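Local coordinates for putative cytoplasmic protein (Salmonella typhimurium, PDB 2GK3) that is of unknown function but assembles into hexamers and probably has a fold related to class I glutamine amidotransferases, at residues E[104-107]-E[108-111]. Numbering follows the deposited sequence.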
loop_
_atom_site.group_PDB
_atom_site.type_symbol
_atom_site.label_atom_id
_atom_site.label_comp_id
_atom_site.label_asym_id
_atom_site.label_seq_id
_atom_site.Cartn_x
_atom_site.Cartn_y
_atom_site.Cartn_z
ATOM N N LYS E 104 -11.626 0.571 -27.771
ATOM C CA LYS E 104 -11.297 -0.827 -27.672
ATOM C C LYS E 104 -12.641 -1.559 -27.615
ATOM O O LYS E 104 -13.599 -1.028 -27.058
ATOM C CB LYS E 104 -10.488 -0.990 -26.366
ATOM C CG LYS E 104 -9.953 -2.353 -26.020
ATOM C CD LYS E 104 -8.525 -2.575 -26.539
ATOM C CE LYS E 104 -8.012 -3.888 -25.970
ATOM N NZ LYS E 104 -6.959 -4.571 -26.780
ATOM N N PRO E 105 -12.734 -2.768 -28.196
ATOM C CA PRO E 105 -14.029 -3.446 -28.102
ATOM C C PRO E 105 -14.339 -3.874 -26.664
ATOM O O PRO E 105 -13.428 -4.189 -25.901
ATOM C CB PRO E 105 -13.868 -4.670 -29.021
ATOM C CG PRO E 105 -12.600 -4.432 -29.782
ATOM C CD PRO E 105 -11.738 -3.595 -28.895
ATOM N N ASN E 106 -15.622 -3.861 -26.308
ATOM C CA ASN E 106 -16.084 -4.149 -24.951
ATOM C C ASN E 106 -16.109 -5.655 -24.681
ATOM O O ASN E 106 -16.882 -6.393 -25.295
ATOM C CB ASN E 106 -17.461 -3.514 -24.756
ATOM C CG ASN E 106 -17.958 -3.591 -23.324
ATOM O OD1 ASN E 106 -17.867 -4.632 -22.672
ATOM N ND2 ASN E 106 -18.515 -2.493 -22.840
ATOM N N ALA E 107 -15.255 -6.114 -23.761
ATOM C CA ALA E 107 -15.039 -7.567 -23.552
ATOM C C ALA E 107 -16.311 -8.254 -23.092
ATOM O O ALA E 107 -16.570 -9.420 -23.405
ATOM C CB ALA E 107 -13.913 -7.812 -22.574
ATOM N N LEU E 108 -17.120 -7.516 -22.342
ATOM C CA LEU E 108 -18.355 -8.087 -21.797
ATOM C C LEU E 108 -19.440 -8.140 -22.886
ATOM O O LEU E 108 -20.249 -9.089 -22.907
ATOM C CB LEU E 108 -18.798 -7.328 -20.546
ATOM C CG LEU E 108 -17.907 -7.391 -19.284
ATOM C CD1 LEU E 108 -18.601 -6.648 -18.138
ATOM C CD2 LEU E 108 -17.614 -8.839 -18.849
ATOM N N GLU E 109 -19.445 -7.148 -23.789
ATOM C CA GLU E 109 -20.269 -7.246 -25.009
ATOM C C GLU E 109 -19.869 -8.475 -25.840
ATOM O O GLU E 109 -20.728 -9.244 -26.249
ATOM C CB GLU E 109 -20.248 -5.975 -25.854
ATOM C CG GLU E 109 -20.819 -4.737 -25.157
ATOM C CD GLU E 109 -22.358 -4.683 -25.064
ATOM O OE1 GLU E 109 -23.061 -5.582 -25.554
ATOM O OE2 GLU E 109 -22.882 -3.710 -24.485
ATOM N N SER E 110 -18.561 -8.690 -26.011
ATOM C CA SER E 110 -18.040 -9.828 -26.793
ATOM C C SER E 110 -18.544 -11.127 -26.211
ATOM O O SER E 110 -19.085 -11.974 -26.935
ATOM C CB SER E 110 -16.507 -9.835 -26.809
ATOM O OG SER E 110 -16.009 -8.677 -27.455
ATOM N N ILE E 111 -18.382 -11.265 -24.894
ATOM C CA ILE E 111 -18.855 -12.453 -24.172
ATOM C C ILE E 111 -20.362 -12.629 -24.334
ATOM O O ILE E 111 -20.831 -13.742 -24.575
ATOM C CB ILE E 111 -18.414 -12.454 -22.680
ATOM C CG1 ILE E 111 -16.892 -12.632 -22.604
ATOM C CG2 ILE E 111 -19.144 -13.552 -21.898
ATOM C CD1 ILE E 111 -16.263 -12.322 -21.237
#
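N106 is the N-cap of helix 107-116; its side-chain OD1 reaches forward to the backbone N-H groups of L108 and E109. The bond from L108 N to N106 OD1 is 3.0 Å long and lies in the plane of the side-chain carbonyl, though it is bent at the hydrogen (132°). The bond from E109 N to N106 OD1 is longer, 3.2 Å, but straighter; its donor sits above that plane. Two amides at the helix start thus find an acceptor in one side chain. CG of N106 stands anti to the backbone N (chi1 -172°), which brings the amide alongside the first turn. L108 CB lies 3.6 Å from N106 OD1.

The backbone takes over from there. S110 N donates to N106 O at 2.9 Å, the first helical i to i+4 bond. I111 N donates to A107 O at 3.0 Å and continues the pattern. I111 CG1 lies 3.3 Å from A107 O. The A107 methyl touches F68 and Q94.

E109 packs against the cap with its aliphatic part. Its CG lies 3.6 Å from N106 CG, and the amide and carboxylate planes are steeply inclined to each other, at 80°. The chain of E109 bends at its second torsion, and its OE1 forms a salt bridge with K112. N106 ND2 donates a hydrogen bond to OE2 of E163 of a neighbouring subunit, so the cap belongs to a subunit interface.

L108 and I111 pack on F91 of helix 88-92; L108 and N106 also touch L92. The segment 104-107 enters helix 107-116 from the loop after helix 95-98, and strand 120-124 follows the helix.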